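Local coordinates for fructose-bisphosphatase (Pyrococcus horikoshii, PDB 1VDW), which probably hydrolyses fructose 1,6-bisphosphate to fructose 6-phosphate and phosphate with the help of magnesium, as a homodimer of the inositol monophosphatase superfamily, at residues A[30-35]-A[43-48]; A[64-69]-A[80-85]; A[97-102]-A[118-123]; A[131-136]-A[209-214]; A[149-154]-A[189-194]. One frame throughout, in Å; residues are numbered along the deposited sequence.

In the fold
Contact 1 lies at the surface, whereas contacts 2 to 5 are largely buried. Contacts 2, 3 and 4 all reach the large mixed sheet: strands 79-84 and 100-107 are neighbours in it, and Asp-84 N lies 2.9 Å from Ser-102 O, while Arg-123 of contact 3 packs on Leu-135 of contact 4. Contact 5 belongs to the other mixed sheet, its centre about 24 Å from that of contact 2. Both pair parallel strands through backbone bonds and valines, yet contact 5 adds a salt bridge. Contact 1 relies on backbone bonds and a lysine, contact 3 on apolar packing and bridging waters, contact 4 on a bent glutamate.

Contact 1 of 5, residues A[30-35]-A[43-48]; sequences ASETIS and TKVVDK
A small antiparallel hairpin, interrupted by a classic beta bulge, runs directly into the start of helix 45-60. Thr-43 sits opposite both Ile-34 and Ser-35: its N donates almost straight (172°) to Ser-35 O, and its O takes a short 2.7 Å bond from Ile-34 N plus a weak one from Ser-35 N. Lys-44 follows at the N-cap position, its N held by Asp-47 OD2 through the anti lone pair. Its side chain runs extended across Ser-31 and then bends at the last torsion (chi4 -63°), so that NZ reaches both Ser-31 O, at 2.8 Å, and Thr-33 OG1, at 2.9 Å. Val-45 N donates to Glu-32 O nearly along the C=O axis, while its CG2 rests 3.8 Å from Glu-32 CB. One residue on, Val-46 turns its side chain to Ile-93 of helix 89-93 and to that of Leu-86, a residue predicted to bind the catalytic magnesium, which a leucine could do only through its backbone; Val-46 N bonds to Ala-30 O on a lone pair. Asp-47 OD1 is taken by Ser-89 OG. Lys-48 turns its NZ to Glu-51 in a salt bridge; its aliphatic base is crossed at about a right angle by Ile-34, with CD1 3.6 Å from Lys-48 CB.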
# COMPACT_ATOMS: atom_id res chain seq x y z
N ALA A 30 -2.41 -8.70 -18.82
CA ALA A 30 -3.41 -8.40 -17.81
C ALA A 30 -3.98 -6.98 -17.89
O ALA A 30 -5.14 -6.75 -17.54
CB ALA A 30 -2.82 -8.63 -16.42
N SER A 31 -3.18 -6.04 -18.37
CA SER A 31 -3.60 -4.64 -18.45
C SER A 31 -4.37 -4.25 -19.71
O SER A 31 -4.88 -3.14 -19.80
CB SER A 31 -2.38 -3.73 -18.32
OG SER A 31 -1.48 -3.93 -19.40
N GLU A 32 -4.45 -5.16 -20.68
CA GLU A 32 -5.16 -4.85 -21.91
C GLU A 32 -6.62 -4.50 -21.66
O GLU A 32 -7.35 -5.26 -21.02
CB GLU A 32 -5.06 -6.03 -22.88
CG GLU A 32 -5.65 -5.74 -24.26
CD GLU A 32 -5.38 -6.85 -25.25
OE1 GLU A 32 -5.77 -6.70 -26.43
OE2 GLU A 32 -4.77 -7.87 -24.86
N THR A 33 -7.03 -3.34 -22.16
CA THR A 33 -8.40 -2.89 -22.01
C THR A 33 -9.29 -3.63 -22.99
O THR A 33 -9.08 -3.59 -24.21
CB THR A 33 -8.54 -1.38 -22.29
OG1 THR A 33 -7.78 -0.65 -21.32
CG2 THR A 33 -10.00 -0.95 -22.20
N ILE A 34 -10.27 -4.31 -22.45
CA ILE A 34 -11.20 -5.11 -23.23
C ILE A 34 -12.34 -4.31 -23.77
O ILE A 34 -12.60 -4.26 -24.97
CB ILE A 34 -11.83 -6.19 -22.37
CG1 ILE A 34 -10.90 -7.37 -22.27
CG2 ILE A 34 -13.20 -6.56 -22.92
CD1 ILE A 34 -11.42 -8.41 -21.32
N SER A 35 -13.05 -3.71 -22.84
CA SER A 35 -14.21 -2.98 -23.19
C SER A 35 -14.29 -1.72 -22.40
O SER A 35 -13.59 -1.53 -21.41
CB SER A 35 -15.44 -3.84 -22.92
OG SER A 35 -15.42 -4.32 -21.58
N THR A 43 -12.64 -1.79 -18.65
CA THR A 43 -12.56 -3.15 -18.14
C THR A 43 -11.34 -3.79 -18.78
O THR A 43 -11.17 -3.72 -19.99
CB THR A 43 -13.82 -3.97 -18.51
OG1 THR A 43 -14.98 -3.41 -17.86
CG2 THR A 43 -13.65 -5.42 -18.08
N LYS A 44 -10.49 -4.38 -17.96
CA LYS A 44 -9.28 -5.01 -18.48
C LYS A 44 -9.31 -6.53 -18.38
O LYS A 44 -10.17 -7.10 -17.71
CB LYS A 44 -8.05 -4.46 -17.75
CG LYS A 44 -7.82 -2.97 -18.01
CD LYS A 44 -6.67 -2.42 -17.20
CE LYS A 44 -6.45 -0.95 -17.50
NZ LYS A 44 -6.08 -0.71 -18.92
N VAL A 45 -8.38 -7.18 -19.08
CA VAL A 45 -8.32 -8.63 -19.09
C VAL A 45 -8.41 -9.26 -17.70
O VAL A 45 -9.26 -10.12 -17.46
CB VAL A 45 -7.02 -9.14 -19.77
CG1 VAL A 45 -6.86 -10.64 -19.56
CG2 VAL A 45 -7.07 -8.83 -21.26
N VAL A 46 -7.57 -8.82 -16.77
CA VAL A 46 -7.60 -9.39 -15.43
C VAL A 46 -8.96 -9.25 -14.73
O VAL A 46 -9.37 -10.15 -14.00
CB VAL A 46 -6.48 -8.79 -14.53
CG1 VAL A 46 -6.78 -7.34 -14.22
CG2 VAL A 46 -6.35 -9.61 -13.26
N ASP A 47 -9.65 -8.14 -14.96
CA ASP A 47 -10.96 -7.94 -14.35
C ASP A 47 -11.96 -8.97 -14.87
O ASP A 47 -12.73 -9.56 -14.10
CB ASP A 47 -11.51 -6.54 -14.67
CG ASP A 47 -10.59 -5.44 -14.22
OD1 ASP A 47 -10.18 -5.45 -13.04
OD2 ASP A 47 -10.28 -4.56 -15.05
N LYS A 48 -11.95 -9.17 -16.18
CA LYS A 48 -12.86 -10.10 -16.82
C LYS A 48 -12.58 -11.54 -16.43
O LYS A 48 -13.50 -12.32 -16.19
CB LYS A 48 -12.78 -9.95 -18.34
CG LYS A 48 -13.75 -10.85 -19.11
CD LYS A 48 -15.20 -10.60 -18.69
CE LYS A 48 -15.63 -9.18 -18.99
NZ LYS A 48 -17.07 -8.97 -18.66

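Contact 2 of 5, residues A[64-69]-A[80-85]; sequences NVVSEE and TVVVDP
Strands 64-67 and 80-84 run parallel, their axes 4.6 Å apart at the closest, and their tight part is the stretch from Asn-64 to Val-66. Val-81 N donates to Asn-64 O from above the carbonyl plane, whereas Val-66 N meets Val-81 O, and Val-83 N meets Val-66 O at 2.9 Å, nearly along the C=O axes. On one face Val-65 and Val-81 lie side by side: CG2 of Val-81, in the crowded position between its own N and carbonyl carbon, sits 3.7 Å from Val-65 CG2. On the other face Thr-80 CG2 meets Val-66 CG2 at 3.9 Å, and Asn-64 ND2 reaches Thr-80 OG1 at 3.2 Å, the oxygen in the amide plane; Asn-64 OD1 takes Gln-75 N. Helices 45-60 and 199-211 pack against the two faces.

Beyond Ser-67 the strands part and a water bridges the two backbones. It accepts from Glu-68 N and donates to Val-83 O, at 2.8 Å, and also bonds Ser-67 OG. A second lies between the acidic groups, 3.2 Å from Glu-68 OE2 and weakly bonded to Asp-84 OD1. Glu-68 OE1 forms a salt bridge with Arg-198, which would probably steady its negative charge beside Asp-84 and Asp-201. This wet end, where Glu-68, just past one strand, and Asp-84, at the end of the other, come to the same side, is consistent with the catalytic magnesium site of the inositol monophosphatase superfamily.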
# COMPACT_ATOMS: atom_id res chain seq x y z
N ASN A 64 -28.44 -15.93 -5.58
CA ASN A 64 -28.53 -14.59 -6.16
C ASN A 64 -27.13 -14.00 -6.10
O ASN A 64 -26.38 -14.28 -5.17
CB ASN A 64 -29.49 -13.71 -5.36
CG ASN A 64 -30.87 -14.33 -5.20
OD1 ASN A 64 -31.43 -14.88 -6.15
ND2 ASN A 64 -31.42 -14.24 -4.00
N VAL A 65 -26.77 -13.20 -7.09
CA VAL A 65 -25.44 -12.61 -7.13
C VAL A 65 -25.48 -11.12 -7.39
O VAL A 65 -26.21 -10.64 -8.26
CB VAL A 65 -24.57 -13.27 -8.22
CG1 VAL A 65 -23.15 -12.74 -8.14
CG2 VAL A 65 -24.59 -14.78 -8.05
N VAL A 66 -24.67 -10.38 -6.64
CA VAL A 66 -24.56 -8.94 -6.80
C VAL A 66 -23.09 -8.61 -7.01
O VAL A 66 -22.25 -8.89 -6.16
CB VAL A 66 -25.08 -8.18 -5.56
CG1 VAL A 66 -25.01 -6.68 -5.80
CG2 VAL A 66 -26.51 -8.60 -5.25
N SER A 67 -22.79 -8.03 -8.17
CA SER A 67 -21.42 -7.63 -8.50
C SER A 67 -21.56 -6.34 -9.29
O SER A 67 -22.51 -6.17 -10.05
CB SER A 67 -20.73 -8.72 -9.33
OG SER A 67 -19.32 -8.56 -9.30
N GLU A 68 -20.61 -5.43 -9.11
CA GLU A 68 -20.66 -4.14 -9.79
C GLU A 68 -20.87 -4.17 -11.30
O GLU A 68 -21.76 -3.49 -11.82
CB GLU A 68 -19.40 -3.32 -9.46
CG GLU A 68 -19.41 -1.92 -10.06
CD GLU A 68 -18.31 -1.04 -9.50
OE1 GLU A 68 -18.19 0.12 -9.97
OE2 GLU A 68 -17.58 -1.49 -8.60
N GLU A 69 -20.06 -4.95 -12.00
CA GLU A 69 -20.15 -5.02 -13.46
C GLU A 69 -21.34 -5.81 -14.01
O GLU A 69 -21.83 -5.50 -15.10
CB GLU A 69 -18.85 -5.59 -14.04
CG GLU A 69 -17.62 -4.76 -13.70
CD GLU A 69 -17.77 -3.30 -14.10
OE1 GLU A 69 -17.98 -3.03 -15.30
OE2 GLU A 69 -17.67 -2.43 -13.21
N THR A 80 -27.88 -14.79 -1.10
CA THR A 80 -27.37 -13.76 -1.99
C THR A 80 -25.90 -13.53 -1.68
O THR A 80 -25.50 -13.42 -0.53
CB THR A 80 -28.11 -12.42 -1.80
OG1 THR A 80 -29.51 -12.62 -2.01
CG2 THR A 80 -27.61 -11.39 -2.80
N VAL A 81 -25.09 -13.47 -2.73
CA VAL A 81 -23.66 -13.24 -2.56
C VAL A 81 -23.33 -11.87 -3.15
O VAL A 81 -23.72 -11.55 -4.28
CB VAL A 81 -22.84 -14.36 -3.25
CG1 VAL A 81 -23.25 -15.71 -2.71
CG2 VAL A 81 -23.02 -14.30 -4.76
N VAL A 82 -22.65 -11.04 -2.35
CA VAL A 82 -22.24 -9.69 -2.75
C VAL A 82 -20.73 -9.78 -2.90
O VAL A 82 -20.01 -9.94 -1.91
CB VAL A 82 -22.63 -8.67 -1.66
CG1 VAL A 82 -22.18 -7.28 -2.05
CG2 VAL A 82 -24.14 -8.71 -1.44
N VAL A 83 -20.26 -9.66 -4.13
CA VAL A 83 -18.85 -9.86 -4.41
C VAL A 83 -18.10 -8.84 -5.25
O VAL A 83 -18.68 -8.13 -6.08
CB VAL A 83 -18.68 -11.26 -5.07
CG1 VAL A 83 -19.46 -11.31 -6.37
CG2 VAL A 83 -17.21 -11.56 -5.32
N ASP A 84 -16.80 -8.78 -5.01
CA ASP A 84 -15.88 -7.96 -5.78
C ASP A 84 -14.83 -8.99 -6.20
O ASP A 84 -13.98 -9.38 -5.40
CB ASP A 84 -15.22 -6.87 -4.93
CG ASP A 84 -14.36 -5.93 -5.76
OD1 ASP A 84 -14.13 -6.25 -6.95
OD2 ASP A 84 -13.90 -4.89 -5.24
N PRO A 85 -14.89 -9.46 -7.45
CA PRO A 85 -13.96 -10.46 -7.98
C PRO A 85 -12.49 -10.08 -7.86
O PRO A 85 -11.62 -10.94 -7.68
CB PRO A 85 -14.40 -10.59 -9.44
CG PRO A 85 -15.86 -10.28 -9.39
CD PRO A 85 -15.90 -9.09 -8.46
O HOH W 1 -17.97 -6.06 -7.87
O HOH W 2 -16.25 -4.42 -8.79

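Contact 3 of 5, residues A[97-102]-A[118-123]; sequences PFFAVS and EPIVER
With CG of Phe-99 in the crowded position between the backbone N and the carbonyl carbon (chi1 51°) and CG1 of Ile-120 anti to its carbonyl carbon (chi1 -72°), the two side chains cross at about a right angle. Ile-120 CG1 and CD1 both press on the tip of the ring, CG1 lying 3.6 Å from Phe-99 CZ. Pro-119 reaches the same ring obliquely from its neighbouring corner, with CG only 3.2 Å from Phe-99 CE1, a tight approach. Pro-97 adds its CB, 3.9 Å from Ile-120 CG1, so the isoleucine is shared between a proline and an aromatic ring.

No direct hydrogen bond joins the segments; two waters do that work. One donates both to Pro-97 O and to Glu-118 OE2, 2.8 Å from each; the other donates to Phe-99 O and accepts from Ile-120 N at 3.0 Å, lying above one face of the Phe-99 ring. Glu-118 is further gripped by Tyr-181 at OE2 and, at OE1, by Tyr-125 and a salt bridge from Arg-123 NH1. Glu-122 and Arg-123 both face Glu-118, a G1 beta bulge that closes the turn.

Phe-92 meets the Phe-99 ring edge-to-face, and Phe-17 of helix 3-20 touches Pro-119. Helix 175-184 contributes Leu-177 against Ala-100 and Glu-118, while Ile-120 packs on Ile-120 of the second subunit, placing the turn between strands 110-118 and 123-128 at the dimer interface.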
# COMPACT_ATOMS: atom_id res chain seq x y z
N PRO A 97 1.38 -4.53 -4.85
CA PRO A 97 0.89 -5.65 -4.03
C PRO A 97 -0.25 -5.43 -3.06
O PRO A 97 -0.17 -5.83 -1.90
CB PRO A 97 2.15 -6.15 -3.35
CG PRO A 97 2.87 -4.88 -3.06
CD PRO A 97 2.70 -4.08 -4.35
N PHE A 98 -1.32 -4.80 -3.54
CA PHE A 98 -2.51 -4.55 -2.74
C PHE A 98 -3.74 -4.84 -3.59
O PHE A 98 -4.21 -3.98 -4.31
CB PHE A 98 -2.57 -3.10 -2.25
CG PHE A 98 -1.59 -2.78 -1.17
CD1 PHE A 98 -1.65 -3.43 0.06
CD2 PHE A 98 -0.59 -1.85 -1.38
CE1 PHE A 98 -0.71 -3.16 1.05
CE2 PHE A 98 0.35 -1.57 -0.40
CZ PHE A 98 0.29 -2.23 0.82
N PHE A 99 -4.22 -6.08 -3.51
CA PHE A 99 -5.42 -6.48 -4.24
C PHE A 99 -6.01 -7.69 -3.53
O PHE A 99 -5.31 -8.36 -2.77
CB PHE A 99 -5.13 -6.75 -5.72
CG PHE A 99 -3.99 -7.69 -5.97
CD1 PHE A 99 -4.19 -9.07 -5.96
CD2 PHE A 99 -2.72 -7.20 -6.23
CE1 PHE A 99 -3.13 -9.94 -6.22
CE2 PHE A 99 -1.66 -8.07 -6.49
CZ PHE A 99 -1.87 -9.44 -6.49
N ALA A 100 -7.29 -7.96 -3.76
CA ALA A 100 -7.95 -9.05 -3.06
C ALA A 100 -9.24 -9.47 -3.71
O ALA A 100 -9.74 -8.82 -4.63
CB ALA A 100 -8.25 -8.61 -1.63
N VAL A 101 -9.77 -10.59 -3.21
CA VAL A 101 -11.07 -11.11 -3.63
C VAL A 101 -11.95 -10.88 -2.40
O VAL A 101 -11.54 -11.19 -1.28
CB VAL A 101 -11.02 -12.61 -3.92
CG1 VAL A 101 -12.42 -13.13 -4.24
CG2 VAL A 101 -10.09 -12.88 -5.09
N SER A 102 -13.14 -10.34 -2.61
CA SER A 102 -14.06 -10.03 -1.51
C SER A 102 -15.43 -10.68 -1.75
O SER A 102 -16.06 -10.42 -2.77
CB SER A 102 -14.22 -8.51 -1.40
OG SER A 102 -15.18 -8.14 -0.43
N GLU A 118 -6.27 -12.24 0.36
CA GLU A 118 -5.17 -11.32 0.06
C GLU A 118 -4.07 -12.25 -0.45
O GLU A 118 -3.21 -12.71 0.31
CB GLU A 118 -4.76 -10.60 1.34
CG GLU A 118 -3.61 -9.63 1.14
CD GLU A 118 -3.20 -8.87 2.40
OE1 GLU A 118 -3.60 -9.26 3.52
OE2 GLU A 118 -2.44 -7.89 2.25
N PRO A 119 -4.06 -12.53 -1.76
CA PRO A 119 -3.09 -13.43 -2.37
C PRO A 119 -1.59 -13.22 -2.24
O PRO A 119 -0.86 -14.18 -2.06
CB PRO A 119 -3.52 -13.46 -3.84
CG PRO A 119 -4.06 -12.12 -4.05
CD PRO A 119 -4.88 -11.89 -2.81
N ILE A 120 -1.15 -11.97 -2.31
CA ILE A 120 0.28 -11.67 -2.21
C ILE A 120 0.94 -12.28 -0.99
O ILE A 120 2.10 -12.71 -1.04
CB ILE A 120 0.53 -10.14 -2.18
CG1 ILE A 120 0.26 -9.54 -3.56
CG2 ILE A 120 1.96 -9.85 -1.73
CD1 ILE A 120 1.21 -10.03 -4.65
N VAL A 121 0.20 -12.34 0.11
CA VAL A 121 0.72 -12.87 1.36
C VAL A 121 -0.02 -14.13 1.81
O VAL A 121 0.05 -14.52 2.97
CB VAL A 121 0.70 -11.81 2.48
CG1 VAL A 121 1.85 -10.82 2.27
CG2 VAL A 121 -0.63 -11.08 2.49
N GLU A 122 -0.74 -14.76 0.87
CA GLU A 122 -1.46 -16.00 1.14
C GLU A 122 -2.35 -15.93 2.37
O GLU A 122 -2.37 -16.85 3.18
CB GLU A 122 -0.46 -17.15 1.28
CG GLU A 122 0.38 -17.38 0.03
CD GLU A 122 1.47 -18.42 0.22
OE1 GLU A 122 1.19 -19.47 0.85
OE2 GLU A 122 2.60 -18.20 -0.26
N ARG A 123 -3.09 -14.84 2.50
CA ARG A 123 -3.96 -14.66 3.66
C ARG A 123 -5.44 -14.80 3.37
O ARG A 123 -5.97 -14.18 2.44
CB ARG A 123 -3.75 -13.27 4.26
CG ARG A 123 -2.47 -13.07 4.98
CD ARG A 123 -2.42 -11.61 5.38
NE ARG A 123 -1.14 -11.23 5.95
CZ ARG A 123 -0.73 -9.97 6.08
NH1 ARG A 123 -1.49 -8.95 5.66
NH2 ARG A 123 0.46 -9.73 6.62
O HOH W 3 -1.93 -7.45 -0.45
O HOH W 4 -2.71 -9.45 -2.21

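Contact 4 of 5, residues A[131-136]-A[209-214]; sequences KGSYLN and AREAGA
Strand 132-135 receives the C-terminal end of helix 199-211 just where that helix closes in a Schellman motif, with Gly-213 at positive phi. Glu-211 is turned toward the strand: CG stands anti to its backbone N (chi1 -177°), and a bend at chi2 (53°) lays the rest of the chain along the backbone of Gly-132. Its CG comes 3.2 Å from Gly-132 CA, an approach to a residue without a side chain. The carboxylate continues past the glycine, where OE1 accepts from Gly-130 N and OE2 lies close to Gly-132 N without a hydrogen bond. An alanine in place of Glu-211 would remove the carboxylate and would probably loosen the loop before the strand, losing both the Gly-130 bond and the packing on Gly-132. Ser-133 points at the helix from the strand, its OG anti to the carbonyl carbon and set beside the base of Glu-211. That hydroxyl is hydrogen-bonded to Ile-208 O in the last turn of the helix. Ala-212 is tied to Val-142 by a backbone hydrogen bond and touches Ala-183 of helix 175-184. The methyl of Ala-212 meets the strand at Ser-133, CB to CB at 4.1 Å, while Ser-133 OG lies 3.3 Å from Glu-211 CB.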
# COMPACT_ATOMS: atom_id res chain seq x y z
N LYS A 131 -19.77 -15.84 15.70
CA LYS A 131 -18.67 -16.71 16.08
C LYS A 131 -17.37 -15.93 16.20
O LYS A 131 -16.70 -15.97 17.23
CB LYS A 131 -18.50 -17.85 15.07
CG LYS A 131 -17.43 -18.85 15.49
CD LYS A 131 -17.31 -20.00 14.51
CE LYS A 131 -16.22 -20.97 14.94
NZ LYS A 131 -16.46 -21.52 16.30
N GLY A 132 -17.02 -15.20 15.14
CA GLY A 132 -15.80 -14.41 15.18
C GLY A 132 -15.19 -14.20 13.81
O GLY A 132 -15.71 -14.69 12.80
N SER A 133 -14.09 -13.46 13.78
CA SER A 133 -13.37 -13.21 12.54
C SER A 133 -12.01 -13.87 12.69
O SER A 133 -11.47 -13.95 13.79
CB SER A 133 -13.23 -11.72 12.26
OG SER A 133 -14.48 -11.21 11.82
N TYR A 134 -11.46 -14.33 11.57
CA TYR A 134 -10.21 -15.06 11.58
C TYR A 134 -9.30 -14.72 10.40
O TYR A 134 -9.75 -14.22 9.37
CB TYR A 134 -10.51 -16.56 11.51
CG TYR A 134 -11.45 -17.06 12.57
CD1 TYR A 134 -10.97 -17.62 13.75
CD2 TYR A 134 -12.84 -16.91 12.43
CE1 TYR A 134 -11.83 -18.02 14.76
CE2 TYR A 134 -13.71 -17.31 13.44
CZ TYR A 134 -13.20 -17.86 14.60
OH TYR A 134 -14.06 -18.24 15.61
N LEU A 135 -8.01 -14.99 10.59
CA LEU A 135 -7.00 -14.83 9.55
C LEU A 135 -6.28 -16.17 9.54
O LEU A 135 -5.63 -16.55 10.52
CB LEU A 135 -6.01 -13.71 9.87
CG LEU A 135 -4.81 -13.66 8.91
CD1 LEU A 135 -5.28 -13.54 7.47
CD2 LEU A 135 -3.91 -12.50 9.28
N ASN A 136 -6.41 -16.90 8.43
CA ASN A 136 -5.80 -18.22 8.31
C ASN A 136 -6.17 -19.12 9.48
O ASN A 136 -5.36 -19.92 9.96
CB ASN A 136 -4.28 -18.10 8.14
CG ASN A 136 -3.90 -17.48 6.82
OD1 ASN A 136 -4.74 -17.35 5.93
ND2 ASN A 136 -2.64 -17.10 6.67
N ALA A 209 -14.85 -6.84 9.66
CA ALA A 209 -14.43 -5.84 10.62
C ALA A 209 -15.41 -5.76 11.79
O ALA A 209 -14.99 -5.68 12.95
CB ALA A 209 -14.30 -4.48 9.95
N ARG A 210 -16.70 -5.81 11.51
CA ARG A 210 -17.69 -5.75 12.58
C ARG A 210 -17.56 -6.91 13.55
O ARG A 210 -17.56 -6.70 14.76
CB ARG A 210 -19.11 -5.71 12.01
CG ARG A 210 -19.54 -4.33 11.62
CD ARG A 210 -20.91 -4.33 10.98
NE ARG A 210 -21.40 -2.97 10.87
CZ ARG A 210 -22.39 -2.58 10.07
NH1 ARG A 210 -23.00 -3.46 9.30
NH2 ARG A 210 -22.75 -1.31 10.04
N GLU A 211 -17.45 -8.12 13.03
CA GLU A 211 -17.33 -9.27 13.92
C GLU A 211 -16.04 -9.19 14.73
O GLU A 211 -15.97 -9.74 15.83
CB GLU A 211 -17.40 -10.57 13.12
CG GLU A 211 -17.36 -11.85 13.96
CD GLU A 211 -18.40 -11.90 15.07
OE1 GLU A 211 -19.56 -11.49 14.84
OE2 GLU A 211 -18.05 -12.37 16.18
N ALA A 212 -15.04 -8.50 14.20
CA ALA A 212 -13.76 -8.33 14.88
C ALA A 212 -13.82 -7.23 15.94
O ALA A 212 -12.84 -6.99 16.65
CB ALA A 212 -12.66 -8.03 13.87
N GLY A 213 -14.96 -6.55 16.03
CA GLY A 213 -15.12 -5.50 17.02
C GLY A 213 -15.16 -4.07 16.51
O GLY A 213 -15.27 -3.13 17.31
N ALA A 214 -15.07 -3.87 15.21
CA ALA A 214 -15.09 -2.52 14.65
C ALA A 214 -16.49 -1.94 14.59
O ALA A 214 -17.48 -2.67 14.53
CB ALA A 214 -14.47 -2.52 13.25

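Contact 5 of 5, residues A[149-154]-A[189-194]; sequences PSISFY and AVVDIR
Arg-194 grips Asp-192 side-on, NH2 reaching OD2 by its syn lone pair at 2.8 Å and NE reaching OD1 at 3.1 Å, nearly straight at 170°. The same OD1 accepts from Arg-194 N, which makes an Asx turn at the strand end, so one carboxylate oxygen holds two donors of a single residue. Tyr-154 lies against this pair: its CD1 stands over the centre of the guanidinium, 3.4 Å from Arg-194 CZ, with the two planes 33° apart. The Asp-192 carboxylate is almost parallel to the ring (8°), and OD2 lies over one ring face, 3.6 Å from CG of Tyr-154. A leucine in place of Arg-194 would lose the salt bridge and would probably leave the Asp-192 carboxylate and the Tyr-154 ring less firmly placed. At its far end Tyr-154 OH bonds to Glu-178 and Gly-173 N, and Ser-152 OG also bonds to Glu-178.

Four backbone bonds hold the parallel strands, among them Tyr-154 N to Val-191 O at 2.8 Å, nearly along the C=O axis. On the opposite face Phe-153 lies side by side with Val-191, CD1 to CG1 at 3.8 Å, and Ile-151 CG2 meets Ala-189 CB at 3.7 Å. Helix 242-250 packs on Ala-189 and Val-191, whereas helix 175-184 lies against Val-190. Strand 150-154, helix 175-184 and strand 189-193 thus form part of the layered alpha/beta half of the inositol monophosphatase fold.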
# COMPACT_ATOMS: atom_id res chain seq x y z
N PRO A 149 -3.75 7.55 16.27
CA PRO A 149 -4.18 6.61 15.23
C PRO A 149 -3.54 6.60 13.85
O PRO A 149 -3.04 7.60 13.36
CB PRO A 149 -5.69 6.85 15.16
CG PRO A 149 -5.81 8.29 15.49
CD PRO A 149 -4.85 8.45 16.65
N SER A 150 -3.57 5.41 13.26
CA SER A 150 -3.07 5.17 11.91
C SER A 150 -4.34 4.80 11.16
O SER A 150 -5.05 3.87 11.57
CB SER A 150 -2.09 4.00 11.88
OG SER A 150 -0.94 4.30 12.64
N ILE A 151 -4.64 5.50 10.07
CA ILE A 151 -5.87 5.23 9.35
C ILE A 151 -5.73 5.16 7.85
O ILE A 151 -4.74 5.63 7.28
CB ILE A 151 -6.93 6.33 9.65
CG1 ILE A 151 -6.57 7.64 8.93
CG2 ILE A 151 -7.02 6.57 11.16
CD1 ILE A 151 -7.69 8.67 8.90
N SER A 152 -6.72 4.54 7.21
CA SER A 152 -6.81 4.53 5.76
C SER A 152 -7.73 5.73 5.52
O SER A 152 -8.73 5.91 6.23
CB SER A 152 -7.45 3.23 5.26
OG SER A 152 -7.93 3.36 3.94
N PHE A 153 -7.40 6.56 4.53
CA PHE A 153 -8.17 7.76 4.27
C PHE A 153 -8.31 8.08 2.79
O PHE A 153 -7.32 8.15 2.06
CB PHE A 153 -7.49 8.93 5.01
CG PHE A 153 -8.22 10.25 4.92
CD1 PHE A 153 -9.61 10.32 4.98
CD2 PHE A 153 -7.50 11.44 4.84
CE1 PHE A 153 -10.26 11.56 4.98
CE2 PHE A 153 -8.14 12.68 4.83
CZ PHE A 153 -9.53 12.73 4.90
N TYR A 154 -9.56 8.24 2.36
CA TYR A 154 -9.91 8.58 0.98
C TYR A 154 -10.89 9.75 1.00
O TYR A 154 -11.93 9.68 1.67
CB TYR A 154 -10.62 7.43 0.27
CG TYR A 154 -9.82 6.18 0.01
CD1 TYR A 154 -9.34 5.89 -1.26
CD2 TYR A 154 -9.64 5.23 1.01
CE1 TYR A 154 -8.69 4.69 -1.54
CE2 TYR A 154 -8.99 4.03 0.75
CZ TYR A 154 -8.53 3.77 -0.53
OH TYR A 154 -7.92 2.57 -0.81
N ALA A 189 -8.58 2.97 11.93
CA ALA A 189 -9.79 3.39 11.23
C ALA A 189 -9.61 3.36 9.72
O ALA A 189 -8.48 3.37 9.21
CB ALA A 189 -10.20 4.80 11.68
N VAL A 190 -10.73 3.31 9.02
CA VAL A 190 -10.79 3.33 7.56
C VAL A 190 -11.86 4.37 7.25
O VAL A 190 -13.02 4.23 7.66
CB VAL A 190 -11.21 1.97 6.97
CG1 VAL A 190 -11.36 2.08 5.46
CG2 VAL A 190 -10.16 0.92 7.31
N VAL A 191 -11.47 5.40 6.53
CA VAL A 191 -12.36 6.50 6.20
C VAL A 191 -12.39 6.74 4.71
O VAL A 191 -11.37 7.04 4.10
CB VAL A 191 -11.87 7.80 6.89
CG1 VAL A 191 -12.81 8.95 6.59
CG2 VAL A 191 -11.74 7.57 8.39
N ASP A 192 -13.57 6.58 4.10
CA ASP A 192 -13.71 6.83 2.68
C ASP A 192 -14.97 7.65 2.50
O ASP A 192 -16.09 7.15 2.66
CB ASP A 192 -13.84 5.52 1.90
CG ASP A 192 -13.74 5.72 0.39
OD1 ASP A 192 -14.25 6.75 -0.12
OD2 ASP A 192 -13.17 4.84 -0.29
N ILE A 193 -14.78 8.92 2.17
CA ILE A 193 -15.90 9.84 2.00
C ILE A 193 -15.97 10.42 0.59
O ILE A 193 -16.41 11.56 0.39
CB ILE A 193 -15.83 10.97 3.05
CG1 ILE A 193 -14.49 11.71 2.95
CG2 ILE A 193 -15.97 10.38 4.45
CD1 ILE A 193 -14.33 12.85 3.95
N ARG A 194 -15.55 9.63 -0.38
CA ARG A 194 -15.54 10.04 -1.79
C ARG A 194 -16.88 9.90 -2.50
O ARG A 194 -17.03 10.37 -3.63
CB ARG A 194 -14.53 9.20 -2.57
CG ARG A 194 -13.08 9.33 -2.15
CD ARG A 194 -12.23 8.36 -2.96
NE ARG A 194 -12.51 6.97 -2.63
CZ ARG A 194 -12.04 5.92 -3.31
NH1 ARG A 194 -11.26 6.11 -4.36
NH2 ARG A 194 -12.33 4.69 -2.92